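Side-chain contacts in polyketide synthase/nonribosomal peptide synthetase hybrid RzxB (Pseudomonas fluorescens, PDB 5IL6), which probably dehydrates beta-hydroxyacyl intermediates through its dehydratase domain, as part of the trans-AT assembly line that makes the macrolide rhizoxin: residues E11-L16 / L27-R32; M56-Q61 / A205-A210; Q212-L217 / F263-F268; L219-E224 / P259-D264. All blocks are in the same frame, centred on the assembly; numbering follows the deposited sequence.

Contact 1: residues E11-L16 / L27-R32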
loop_
_atom_site.group_PDB
_atom_site.type_symbol
_atom_site.label_atom_id
_atom_site.label_comp_id
_atom_site.label_asym_id
_atom_site.label_seq_id
_atom_site.Cartn_x
_atom_site.Cartn_y
_atom_site.Cartn_z
ATOM N N GLU A 11 14.895 4.863 -19.856
ATOM C CA GLU A 11 13.525 4.998 -19.371
ATOM C C GLU A 11 13.498 4.470 -17.935
ATOM O O GLU A 11 14.347 3.667 -17.555
ATOM C CB GLU A 11 12.541 4.226 -20.253
ATOM C CG GLU A 11 12.506 4.667 -21.716
ATOM C CD GLU A 11 12.273 6.151 -21.896
ATOM O OE1 GLU A 11 11.393 6.711 -21.208
ATOM O OE2 GLU A 11 12.977 6.756 -22.729
ATOM N N HIS A 12 12.531 4.908 -17.133
ATOM C CA HIS A 12 12.390 4.352 -15.795
ATOM C C HIS A 12 12.122 2.854 -15.872
ATOM O O HIS A 12 11.441 2.373 -16.783
ATOM C CB HIS A 12 11.248 5.038 -15.049
ATOM C CG HIS A 12 11.516 6.467 -14.703
ATOM N ND1 HIS A 12 10.510 7.334 -14.337
ATOM C CD2 HIS A 12 12.669 7.179 -14.652
ATOM C CE1 HIS A 12 11.029 8.522 -14.086
ATOM N NE2 HIS A 12 12.336 8.455 -14.269
ATOM N N LEU A 13 12.668 2.109 -14.907
ATOM C CA LEU A 13 12.383 0.681 -14.834
ATOM C C LEU A 13 10.920 0.435 -14.515
ATOM O O LEU A 13 10.359 -0.595 -14.905
ATOM C CB LEU A 13 13.246 0.018 -13.761
ATOM C CG LEU A 13 14.746 0.281 -13.811
ATOM C CD1 LEU A 13 15.402 -0.369 -12.602
ATOM C CD2 LEU A 13 15.356 -0.209 -15.103
ATOM N N HIS A 14 10.299 1.376 -13.818
ATOM C CA HIS A 14 8.971 1.257 -13.245
ATOM C C HIS A 14 8.573 2.658 -12.802
ATOM O O HIS A 14 9.443 3.433 -12.387
ATOM C CB HIS A 14 8.982 0.274 -12.072
ATOM C CG HIS A 14 7.627 -0.035 -11.521
ATOM N ND1 HIS A 14 7.009 0.760 -10.581
ATOM C CD2 HIS A 14 6.778 -1.063 -11.760
ATOM C CE1 HIS A 14 5.835 0.241 -10.271
ATOM N NE2 HIS A 14 5.671 -0.865 -10.971
ATOM N N PRO A 15 7.296 3.037 -12.884
ATOM C CA PRO A 15 6.925 4.404 -12.476
ATOM C C PRO A 15 7.377 4.775 -11.073
ATOM O O PRO A 15 7.604 5.962 -10.801
ATOM C CB PRO A 15 5.396 4.399 -12.593
ATOM C CG PRO A 15 5.085 3.339 -13.586
ATOM C CD PRO A 15 6.167 2.306 -13.486
ATOM N N LEU A 16 7.517 3.802 -10.172
ATOM C CA LEU A 16 7.946 4.058 -8.803
ATOM C C LEU A 16 9.336 3.521 -8.497
ATOM O O LEU A 16 9.789 3.629 -7.351
ATOM C CB LEU A 16 6.948 3.448 -7.810
ATOM C CG LEU A 16 5.569 4.100 -7.682
ATOM C CD1 LEU A 16 4.742 3.347 -6.650
ATOM C CD2 LEU A 16 5.674 5.572 -7.316
ATOM N N LEU A 27 22.581 -5.122 -4.562
ATOM C CA LEU A 27 21.536 -4.587 -5.423
ATOM C C LEU A 27 20.875 -3.383 -4.764
ATOM O O LEU A 27 20.598 -3.385 -3.561
ATOM C CB LEU A 27 20.495 -5.663 -5.726
ATOM C CG LEU A 27 21.018 -6.871 -6.508
ATOM C CD1 LEU A 27 19.911 -7.887 -6.715
ATOM C CD2 LEU A 27 21.629 -6.457 -7.847
ATOM N N ARG A 28 20.645 -2.340 -5.557
ATOM C CA ARG A 28 20.117 -1.094 -5.027
ATOM C C ARG A 28 19.434 -0.324 -6.147
ATOM O O ARG A 28 19.852 -0.388 -7.307
ATOM C CB ARG A 28 21.232 -0.259 -4.396
ATOM C CG ARG A 28 20.765 0.988 -3.669
ATOM C CD ARG A 28 21.921 1.619 -2.917
ATOM N NE ARG A 28 23.096 1.726 -3.783
ATOM C CZ ARG A 28 23.691 2.858 -4.149
ATOM N NH1 ARG A 28 23.256 4.037 -3.720
ATOM N NH2 ARG A 28 24.747 2.805 -4.947
ATOM N N TYR A 29 18.401 0.428 -5.776
ATOM C CA TYR A 29 17.577 1.155 -6.729
ATOM C C TYR A 29 17.311 2.554 -6.194
ATOM O O TYR A 29 17.359 2.794 -4.984
ATOM C CB TYR A 29 16.257 0.414 -6.990
ATOM C CG TYR A 29 16.462 -1.044 -7.323
ATOM C CD1 TYR A 29 16.585 -1.995 -6.317
ATOM C CD2 TYR A 29 16.555 -1.469 -8.639
ATOM C CE1 TYR A 29 16.785 -3.328 -6.613
ATOM C CE2 TYR A 29 16.756 -2.803 -8.947
ATOM C CZ TYR A 29 16.870 -3.726 -7.927
ATOM O OH TYR A 29 17.069 -5.056 -8.219
ATOM N N LEU A 30 17.042 3.479 -7.111
ATOM C CA LEU A 30 16.881 4.882 -6.765
ATOM C C LEU A 30 15.733 5.474 -7.568
ATOM O O LEU A 30 15.680 5.313 -8.791
ATOM C CB LEU A 30 18.177 5.660 -7.031
ATOM C CG LEU A 30 18.115 7.190 -7.012
ATOM C CD1 LEU A 30 17.520 7.708 -5.709
ATOM C CD2 LEU A 30 19.509 7.763 -7.227
ATOM N N SER A 31 14.812 6.133 -6.872
ATOM C CA SER A 31 13.784 6.954 -7.495
ATOM C C SER A 31 13.891 8.371 -6.948
ATOM O O SER A 31 14.094 8.568 -5.746
ATOM C CB SER A 31 12.384 6.392 -7.234
ATOM O OG SER A 31 12.323 5.015 -7.558
ATOM N N ARG A 32 13.771 9.354 -7.837
ATOM C CA ARG A 32 13.796 10.760 -7.456
ATOM C C ARG A 32 12.442 11.368 -7.781
ATOM O O ARG A 32 12.025 11.378 -8.945
ATOM C CB ARG A 32 14.914 11.518 -8.175
ATOM C CG ARG A 32 15.035 12.972 -7.726
ATOM C CD ARG A 32 16.272 13.659 -8.283
ATOM N NE ARG A 32 17.502 12.936 -7.957
ATOM C CZ ARG A 32 18.138 12.103 -8.777
ATOM N NH1 ARG A 32 17.677 11.867 -9.998
ATOM N NH2 ARG A 32 19.250 11.499 -8.374
#
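Tyr-29 is the first residue of strand 27-32 to meet the loop 11-16, and it does so with the rim of its ring: Leu-13 brings CD1 up near the ring plane, 4.3 Å from Tyr-29 CD2. That is a loose apolar touch at the outer end of the contact, where Leu-13 also reaches Asn-20 of the neighbouring strand 19-20. Two residues further on, Ser-31 makes the one polar link, its OG donating to Leu-16 O at 2.9 Å. With OG anti to the carbonyl carbon (chi1 -51°), the hydroxyl faces the loop. It sits well above the carbonyl plane, and the C=O...OG angle is 107°, so the approach is from over the carbonyl group. Ser-31 OG is also hydrogen-bonded to the backbone N of His-18. On the loop side, Leu-16 N bonds back to His-14 ND1 at 3.1 Å, a fairly straight bond that probably steadies the turn presenting Leu-16 O. An alanine in place of Ser-31 would take away OG and is likely to leave Leu-16 O and His-18 N without this shared partner. The chemistry is thus that of a buried hydroxyl stapling the backbone of an N-terminal loop to strand 27-32.

Contact 2: residues M56-Q61 / A205-A210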
loop_
_atom_site.group_PDB
_atom_site.type_symbol
_atom_site.label_atom_id
_atom_site.label_comp_id
_atom_site.label_asym_id
_atom_site.label_seq_id
_atom_site.Cartn_x
_atom_site.Cartn_y
_atom_site.Cartn_z
ATOM N N MET A 56 5.190 2.326 -1.188
ATOM C CA MET A 56 6.414 1.609 -0.856
ATOM C C MET A 56 6.252 0.111 -1.075
ATOM O O MET A 56 7.209 -0.564 -1.464
ATOM C CB MET A 56 6.815 1.908 0.585
ATOM C CG MET A 56 7.152 3.373 0.804
ATOM S SD MET A 56 7.831 3.722 2.431
ATOM C CE MET A 56 7.523 5.483 2.537
ATOM N N ILE A 57 5.047 -0.422 -0.864
ATOM C CA ILE A 57 4.785 -1.822 -1.192
ATOM C C ILE A 57 4.972 -2.053 -2.685
ATOM O O ILE A 57 5.581 -3.042 -3.109
ATOM C CB ILE A 57 3.372 -2.224 -0.731
ATOM C CG1 ILE A 57 3.315 -2.290 0.798
ATOM C CG2 ILE A 57 2.953 -3.558 -1.352
ATOM C CD1 ILE A 57 1.919 -2.470 1.358
ATOM N N VAL A 58 4.431 -1.151 -3.504
ATOM C CA VAL A 58 4.571 -1.282 -4.951
ATOM C C VAL A 58 6.038 -1.197 -5.351
ATOM O O VAL A 58 6.491 -1.896 -6.263
ATOM C CB VAL A 58 3.725 -0.209 -5.663
ATOM C CG1 VAL A 58 4.005 -0.203 -7.163
ATOM C CG2 VAL A 58 2.244 -0.441 -5.393
ATOM N N MET A 59 6.799 -0.333 -4.682
ATOM C CA MET A 59 8.219 -0.216 -4.990
ATOM C C MET A 59 8.953 -1.515 -4.694
ATOM O O MET A 59 9.837 -1.925 -5.454
ATOM C CB MET A 59 8.813 0.942 -4.198
ATOM C CG MET A 59 10.258 1.277 -4.536
ATOM S SD MET A 59 10.899 2.670 -3.580
ATOM C CE MET A 59 9.464 3.741 -3.517
ATOM N N ILE A 60 8.604 -2.177 -3.591
ATOM C CA ILE A 60 9.210 -3.467 -3.277
ATOM C C ILE A 60 8.843 -4.492 -4.339
ATOM O O ILE A 60 9.693 -5.266 -4.797
ATOM C CB ILE A 60 8.778 -3.931 -1.873
ATOM C CG1 ILE A 60 9.309 -2.957 -0.817
ATOM C CG2 ILE A 60 9.281 -5.347 -1.596
ATOM C CD1 ILE A 60 8.780 -3.207 0.583
ATOM N N GLN A 61 7.573 -4.512 -4.750
ATOM C CA GLN A 61 7.140 -5.450 -5.779
ATOM C C GLN A 61 7.877 -5.206 -7.092
ATOM O O GLN A 61 8.317 -6.154 -7.751
ATOM C CB GLN A 61 5.627 -5.342 -5.979
ATOM C CG GLN A 61 4.817 -5.791 -4.767
ATOM C CD GLN A 61 3.354 -5.399 -4.850
ATOM O OE1 GLN A 61 2.980 -4.499 -5.602
ATOM N NE2 GLN A 61 2.516 -6.081 -4.078
ATOM N N ALA A 205 -2.502 3.762 -6.119
ATOM C CA ALA A 205 -3.736 4.427 -5.709
ATOM C C ALA A 205 -4.820 3.413 -5.366
ATOM O O ALA A 205 -5.622 3.639 -4.452
ATOM C CB ALA A 205 -4.217 5.369 -6.811
ATOM N N LEU A 206 -4.867 2.293 -6.090
ATOM C CA LEU A 206 -5.834 1.250 -5.766
ATOM C C LEU A 206 -5.457 0.541 -4.474
ATOM O O LEU A 206 -6.328 0.220 -3.659
ATOM C CB LEU A 206 -5.936 0.248 -6.916
ATOM C CG LEU A 206 -6.537 0.765 -8.227
ATOM C CD1 LEU A 206 -6.515 -0.323 -9.290
ATOM C CD2 LEU A 206 -7.958 1.275 -8.024
ATOM N N LEU A 207 -4.166 0.277 -4.270
ATOM C CA LEU A 207 -3.745 -0.319 -3.008
ATOM C C LEU A 207 -4.012 0.631 -1.848
ATOM O O LEU A 207 -4.419 0.199 -0.764
ATOM C CB LEU A 207 -2.265 -0.700 -3.068
ATOM C CG LEU A 207 -1.708 -1.385 -1.815
ATOM C CD1 LEU A 207 -2.517 -2.631 -1.466
ATOM C CD2 LEU A 207 -0.240 -1.741 -2.002
ATOM N N ASP A 208 -3.795 1.930 -2.059
ATOM C CA ASP A 208 -4.106 2.907 -1.022
ATOM C C ASP A 208 -5.606 2.971 -0.762
ATOM O O ASP A 208 -6.041 2.993 0.395
ATOM C CB ASP A 208 -3.557 4.280 -1.423
ATOM C CG ASP A 208 -3.801 5.343 -0.367
ATOM O OD1 ASP A 208 -3.298 5.186 0.763
ATOM O OD2 ASP A 208 -4.475 6.349 -0.679
ATOM N N ALA A 209 -6.414 2.970 -1.827
ATOM C CA ALA A 209 -7.864 2.996 -1.660
ATOM C C ALA A 209 -8.356 1.756 -0.928
ATOM O O ALA A 209 -9.285 1.833 -0.114
ATOM C CB ALA A 209 -8.546 3.114 -3.022
ATOM N N ALA A 210 -7.757 0.597 -1.212
ATOM C CA ALA A 210 -8.098 -0.605 -0.460
ATOM C C ALA A 210 -7.882 -0.389 1.032
ATOM O O ALA A 210 -8.719 -0.785 1.853
ATOM C CB ALA A 210 -7.269 -1.791 -0.960
#
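Two helices of the double hot-dog fold, 53-67 from the first half of the domain and 204-212 from the second, meet near the middle of the chain through Ile-57, Val-58 and Leu-207. The helix 204-212 contributes a single side chain here. Leu-207 holds CG anti to its own backbone N (chi1 -178°), and from there CD2 reaches across to the other helix. Leu-207 CD2 lies against the branched part of Ile-57, 3.7 Å from Ile-57 CG2 and 3.9 Å from Ile-57 CB, with Ile-57 CD1 a little further off at 4.1 Å. The two side chains cross at about a right angle, so one methyl of the leucine rests across the isoleucine instead of running alongside it. Val-58 adds a lighter touch one residue on, its CG2 standing 4.4 Å from Leu-207 CD2. The backbones stay well apart: the nearest CA atoms, those of Val-58 and Leu-207, are 8.6 Å from each other, and the join is entirely hydrocarbon. Around it, Ile-57 also packs on Leu-83 and Trp-85 of strand 77-85 and on Leu-234 and Cys-237 of strand 230-239, while Val-58 is touched by His-14 and Leu-16. Such a meeting of the two central helices is characteristic of the double hot-dog architecture of polyketide synthase dehydratases.

Contact 3: residues Q212-L217 / F263-F268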
loop_
_atom_site.group_PDB
_atom_site.type_symbol
_atom_site.label_atom_id
_atom_site.label_comp_id
_atom_site.label_asym_id
_atom_site.label_seq_id
_atom_site.Cartn_x
_atom_site.Cartn_y
_atom_site.Cartn_z
ATOM N N GLN A 212 -7.820 2.576 2.557
ATOM C CA GLN A 212 -8.797 3.565 3.001
ATOM C C GLN A 212 -10.094 2.902 3.439
ATOM O O GLN A 212 -10.792 3.418 4.321
ATOM C CB GLN A 212 -9.086 4.567 1.883
ATOM C CG GLN A 212 -7.902 5.415 1.456
ATOM C CD GLN A 212 -8.210 6.226 0.214
ATOM O OE1 GLN A 212 -9.359 6.293 -0.220
ATOM N NE2 GLN A 212 -7.184 6.827 -0.378
ATOM N N GLY A 213 -10.434 1.761 2.837
ATOM C CA GLY A 213 -11.706 1.114 3.106
ATOM C C GLY A 213 -11.894 0.680 4.543
ATOM O O GLY A 213 -13.035 0.491 4.976
ATOM N N VAL A 214 -10.805 0.526 5.302
ATOM C CA VAL A 214 -10.939 0.086 6.687
ATOM C C VAL A 214 -11.777 1.072 7.490
ATOM O O VAL A 214 -12.376 0.695 8.502
ATOM C CB VAL A 214 -9.553 -0.109 7.343
ATOM C CG1 VAL A 214 -8.676 -1.044 6.505
ATOM C CG2 VAL A 214 -8.857 1.232 7.576
ATOM N N MET A 215 -11.840 2.332 7.052
ATOM C CA MET A 215 -12.614 3.331 7.775
ATOM C C MET A 215 -14.083 2.944 7.868
ATOM O O MET A 215 -14.781 3.379 8.791
ATOM C CB MET A 215 -12.463 4.694 7.101
ATOM C CG MET A 215 -13.180 5.826 7.820
ATOM S SD MET A 215 -12.582 6.018 9.511
ATOM C CE MET A 215 -10.984 6.772 9.218
ATOM N N ALA A 216 -14.575 2.134 6.926
ATOM C CA ALA A 216 -15.949 1.652 7.012
ATOM C C ALA A 216 -16.207 0.986 8.356
ATOM O O ALA A 216 -17.312 1.077 8.905
ATOM C CB ALA A 216 -16.238 0.673 5.873
ATOM N N LEU A 217 -15.201 0.305 8.895
ATOM C CA LEU A 217 -15.329 -0.428 10.146
ATOM C C LEU A 217 -15.014 0.412 11.379
ATOM O O LEU A 217 -15.168 -0.087 12.499
ATOM C CB LEU A 217 -14.414 -1.657 10.111
ATOM C CG LEU A 217 -14.729 -2.670 9.004
ATOM C CD1 LEU A 217 -13.698 -3.785 8.971
ATOM C CD2 LEU A 217 -16.124 -3.255 9.185
ATOM N N PHE A 263 -6.402 -5.267 10.464
ATOM C CA PHE A 263 -7.358 -5.725 9.464
ATOM C C PHE A 263 -6.692 -6.724 8.530
ATOM O O PHE A 263 -5.475 -6.697 8.331
ATOM C CB PHE A 263 -7.909 -4.562 8.625
ATOM C CG PHE A 263 -8.510 -3.453 9.439
ATOM C CD1 PHE A 263 -7.720 -2.421 9.914
ATOM C CD2 PHE A 263 -9.866 -3.439 9.721
ATOM C CE1 PHE A 263 -8.269 -1.399 10.662
ATOM C CE2 PHE A 263 -10.420 -2.417 10.467
ATOM C CZ PHE A 263 -9.619 -1.396 10.938
ATOM N N ASP A 264 -7.507 -7.603 7.952
ATOM C CA ASP A 264 -7.117 -8.399 6.799
ATOM C C ASP A 264 -7.917 -7.933 5.589
ATOM O O ASP A 264 -9.114 -7.642 5.698
ATOM C CB ASP A 264 -7.350 -9.894 7.034
ATOM C CG ASP A 264 -6.666 -10.404 8.288
ATOM O OD1 ASP A 264 -5.436 -10.230 8.411
ATOM O OD2 ASP A 264 -7.358 -10.994 9.146
ATOM N N LEU A 265 -7.254 -7.859 4.437
ATOM C CA LEU A 265 -7.884 -7.398 3.211
ATOM C C LEU A 265 -7.589 -8.378 2.087
ATOM O O LEU A 265 -6.548 -9.041 2.073
ATOM C CB LEU A 265 -7.396 -5.995 2.797
ATOM C CG LEU A 265 -7.684 -4.824 3.741
ATOM C CD1 LEU A 265 -6.697 -4.783 4.902
ATOM C CD2 LEU A 265 -7.665 -3.508 2.974
ATOM N N ALA A 266 -8.521 -8.462 1.143
ATOM C CA ALA A 266 -8.331 -9.251 -0.065
ATOM C C ALA A 266 -8.889 -8.461 -1.235
ATOM O O ALA A 266 -10.000 -7.929 -1.154
ATOM C CB ALA A 266 -9.018 -10.618 0.041
ATOM N N LEU A 267 -8.116 -8.385 -2.313
ATOM C CA LEU A 267 -8.483 -7.616 -3.493
ATOM C C LEU A 267 -8.911 -8.575 -4.590
ATOM O O LEU A 267 -8.192 -9.533 -4.899
ATOM C CB LEU A 267 -7.314 -6.748 -3.964
ATOM C CG LEU A 267 -6.968 -5.539 -3.085
ATOM C CD1 LEU A 267 -6.443 -5.956 -1.715
ATOM C CD2 LEU A 267 -5.962 -4.638 -3.782
ATOM N N PHE A 268 -10.077 -8.315 -5.177
ATOM C CA PHE A 268 -10.637 -9.171 -6.208
ATOM C C PHE A 268 -10.980 -8.333 -7.429
ATOM O O PHE A 268 -11.307 -7.149 -7.316
ATOM C CB PHE A 268 -11.907 -9.896 -5.723
ATOM C CG PHE A 268 -11.730 -10.641 -4.430
ATOM C CD1 PHE A 268 -11.863 -9.986 -3.216
ATOM C CD2 PHE A 268 -11.447 -11.997 -4.427
ATOM C CE1 PHE A 268 -11.708 -10.667 -2.023
ATOM C CE2 PHE A 268 -11.291 -12.684 -3.236
ATOM C CZ PHE A 268 -11.423 -12.017 -2.034
#
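Val-214 is the first residue past helix 204-212 to press on strand 261-268, and it lands squarely on the ring of Phe-263. Val-214 CB stands 3.7 Å from the Phe-263 ring centroid and only 8° off the ring normal, a CH-pi contact over the middle of the face. The two methyls spread from there: Val-214 CG1, anti to the carbonyl carbon (chi1 -54°), lies 3.8 Å from Phe-263 CG, near the root of the ring, whereas Val-214 CG2 is 4.1 Å from Phe-263 CE1. Val-214 CG1 also extends the patch along the strand to Leu-265, whose CD2 is 4.4 Å away from it. Met-215 and Ala-216 carry the chain round a turn held by backbone bonds, among them Leu-217 N to Val-214 O at 2.9 Å, which brings Leu-217 back to the ring. There Leu-217 meets the edge, its CD1 close to the ring plane and 3.9 Å from Phe-263 CE2, the two side chains sliding past each other in opposite directions. Leu-217 also packs on Ile-251 and Phe-263 on Arg-253, both of strand 246-254, and Val-214 reaches Phe-283 of strand 274-284. With an alanine here instead of Phe-263, Val-214 would probably lose the flat surface under its CB and a gap would open between the turn and the strand. The contact is one of dispersion and CH-pi attraction among buried groups, with the aromatic ring gripped over a face by one residue and at its edge by another.

Contact 4: residues L219-E224 / P259-D264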
loop_
_atom_site.group_PDB
_atom_site.type_symbol
_atom_site.label_atom_id
_atom_site.label_comp_id
_atom_site.label_asym_id
_atom_site.label_seq_id
_atom_site.Cartn_x
_atom_site.Cartn_y
_atom_site.Cartn_z
ATOM N N LEU A 219 -15.915 4.077 11.684
ATOM C CA LEU A 219 -16.657 5.325 11.844
ATOM C C LEU A 219 -17.310 5.415 13.218
ATOM O O LEU A 219 -17.265 6.468 13.866
ATOM C CB LEU A 219 -17.713 5.455 10.745
ATOM C CG LEU A 219 -17.213 5.848 9.353
ATOM C CD1 LEU A 219 -18.338 5.731 8.336
ATOM C CD2 LEU A 219 -16.629 7.256 9.346
ATOM N N ASP A 220 -17.918 4.322 13.684
ATOM C CA ASP A 220 -18.610 4.353 14.969
ATOM C C ASP A 220 -17.627 4.372 16.136
ATOM O O ASP A 220 -17.863 5.055 17.139
ATOM C CB ASP A 220 -19.565 3.165 15.078
ATOM C CG ASP A 220 -20.793 3.329 14.206
ATOM O OD1 ASP A 220 -21.333 4.454 14.143
ATOM O OD2 ASP A 220 -21.218 2.335 13.578
ATOM N N GLU A 221 -16.522 3.631 16.033
ATOM C CA GLU A 221 -15.572 3.580 17.141
ATOM C C GLU A 221 -14.890 4.926 17.343
ATOM O O GLU A 221 -14.807 5.429 18.469
ATOM C CB GLU A 221 -14.517 2.497 16.904
ATOM C CG GLU A 221 -15.021 1.070 17.018
ATOM C CD GLU A 221 -13.910 0.092 17.349
ATOM O OE1 GLU A 221 -12.853 0.527 17.853
ATOM O OE2 GLU A 221 -14.095 -1.121 17.103
ATOM N N LEU A 222 -14.393 5.519 16.264
ATOM C CA LEU A 222 -13.630 6.751 16.374
ATOM C C LEU A 222 -14.539 7.924 16.721
ATOM O O LEU A 222 -15.729 7.938 16.399
ATOM C CB LEU A 222 -12.896 7.035 15.064
ATOM C CG LEU A 222 -11.925 5.945 14.601
ATOM C CD1 LEU A 222 -11.271 6.336 13.285
ATOM C CD2 LEU A 222 -10.870 5.655 15.661
ATOM N N GLU A 223 -13.959 8.914 17.392
ATOM C CA GLU A 223 -14.670 10.136 17.728
ATOM C C GLU A 223 -14.630 11.092 16.536
ATOM O O GLU A 223 -14.038 10.803 15.494
ATOM C CB GLU A 223 -14.070 10.765 18.986
ATOM C CG GLU A 223 -14.931 11.860 19.613
ATOM C CD GLU A 223 -14.614 12.105 21.076
ATOM O OE1 GLU A 223 -13.979 11.236 21.709
ATOM O OE2 GLU A 223 -14.998 13.176 21.592
ATOM N N GLU A 224 -15.304 12.235 16.677
ATOM C CA GLU A 224 -15.355 13.211 15.594
ATOM C C GLU A 224 -13.956 13.638 15.160
ATOM O O GLU A 224 -13.684 13.772 13.961
ATOM C CB GLU A 224 -16.177 14.421 16.039
ATOM C CG GLU A 224 -16.594 15.354 14.918
ATOM C CD GLU A 224 -17.382 16.545 15.428
ATOM O OE1 GLU A 224 -17.807 16.516 16.602
ATOM O OE2 GLU A 224 -17.577 17.509 14.658
ATOM N N PRO A 259 -3.064 0.736 21.482
ATOM C CA PRO A 259 -4.191 1.511 20.954
ATOM C C PRO A 259 -4.320 1.388 19.439
ATOM O O PRO A 259 -4.654 2.369 18.772
ATOM C CB PRO A 259 -3.826 2.935 21.354
ATOM C CG PRO A 259 -2.332 2.957 21.173
ATOM C CD PRO A 259 -1.835 1.552 21.504
ATOM N N ASP A 260 -4.064 0.199 18.906
ATOM C CA ASP A 260 -3.925 -0.001 17.471
ATOM C C ASP A 260 -5.145 -0.707 16.893
ATOM O O ASP A 260 -6.026 -1.187 17.613
ATOM C CB ASP A 260 -2.653 -0.798 17.170
ATOM C CG ASP A 260 -1.432 -0.210 17.850
ATOM O OD1 ASP A 260 -1.404 1.027 18.031
ATOM O OD2 ASP A 260 -0.506 -0.973 18.196
ATOM N N TYR A 261 -5.187 -0.742 15.562
ATOM C CA TYR A 261 -6.245 -1.402 14.810
ATOM C C TYR A 261 -5.609 -2.300 13.760
ATOM O O TYR A 261 -4.591 -1.940 13.162
ATOM C CB TYR A 261 -7.168 -0.377 14.140
ATOM C CG TYR A 261 -7.790 0.595 15.115
ATOM C CD1 TYR A 261 -7.101 1.727 15.529
ATOM C CD2 TYR A 261 -9.062 0.380 15.624
ATOM C CE1 TYR A 261 -7.661 2.617 16.423
ATOM C CE2 TYR A 261 -9.634 1.265 16.519
ATOM C CZ TYR A 261 -8.928 2.383 16.913
ATOM O OH TYR A 261 -9.489 3.268 17.802
ATOM N N CYS A 262 -6.212 -3.465 13.533
ATOM C CA CYS A 262 -5.659 -4.462 12.626
ATOM C C CYS A 262 -6.756 -5.011 11.724
ATOM O O CYS A 262 -7.896 -5.197 12.159
ATOM C CB CYS A 262 -5.000 -5.607 13.405
ATOM S SG CYS A 262 -4.063 -6.752 12.376
ATOM N N PHE A 263 -6.402 -5.267 10.464
ATOM C CA PHE A 263 -7.358 -5.725 9.464
ATOM C C PHE A 263 -6.692 -6.724 8.530
ATOM O O PHE A 263 -5.475 -6.697 8.331
ATOM C CB PHE A 263 -7.909 -4.562 8.625
ATOM C CG PHE A 263 -8.510 -3.453 9.439
ATOM C CD1 PHE A 263 -7.720 -2.421 9.914
ATOM C CD2 PHE A 263 -9.866 -3.439 9.721
ATOM C CE1 PHE A 263 -8.269 -1.399 10.662
ATOM C CE2 PHE A 263 -10.420 -2.417 10.467
ATOM C CZ PHE A 263 -9.619 -1.396 10.938
ATOM N N ASP A 264 -7.507 -7.603 7.952
ATOM C CA ASP A 264 -7.117 -8.399 6.799
ATOM C C ASP A 264 -7.917 -7.933 5.589
ATOM O O ASP A 264 -9.114 -7.642 5.698
ATOM C CB ASP A 264 -7.350 -9.894 7.034
ATOM C CG ASP A 264 -6.666 -10.404 8.288
ATOM O OD1 ASP A 264 -5.436 -10.230 8.411
ATOM O OD2 ASP A 264 -7.358 -10.994 9.146
#
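Apolar packing joins Leu-222 to Tyr-261, Leu-222 CD2 resting beside the phenol end of the ring, 4.0 Å from Tyr-261 CZ. The same methyl also comes close to the hydroxyl oxygen, with Leu-222 CD2 3.5 Å from Tyr-261 OH. The leucine and the tyrosine slide past each other in opposite directions. Leu-222 does not start out toward the strand, but its branched end comes nearer, and the same residue packs on Arg-160 and Met-164 of helix 154-164.

A polar group touches the ring at another place. The carboxylate of Glu-221 brings OE1 to the edge, in the ring plane and 3.6 Å from Tyr-261 CE2, with the two planes 52° apart. Its chain runs extended beyond CG, which carries the acid out to this edge. The strongest polar partner of Glu-221 is Arg-253, whose NH1 forms a salt bridge with OE2, and Tyr-261 packs on that arginine too. Glu-221 is poorly ordered, so its exact placement carries less weight than that of the leucine.

Tyr-261 opens strand 261-268 and also touches Leu-218 and Leu-229. The arrangement is surface packing at the rim of the second hot-dog half, where a connecting loop lies against the start of a strand.

How the contacts relate
From the N terminus, contact 1 closes first, folding the loop 11-16 back on strand 27-32 across a span of ten residues. Contact 2 opens only afterwards and makes the longest closure, bringing helix 53-67 of the first half to helix 204-212 of the second. It touches contact 1, because His-14 and Leu-16 pack on Val-58. Contacts 3 and 4 follow and end on the same stretch, sharing Phe-263 and Asp-264 of strand 261-268, with 219-224 coming after 212-217. Ala-210 meets Leu-265, tying contact 2 to contact 3, and Met-215 meets Leu-222, tying 3 to 4. Contacts 1 and 4, their centres about 35 Å apart, lie on opposite sides of the chain's centre.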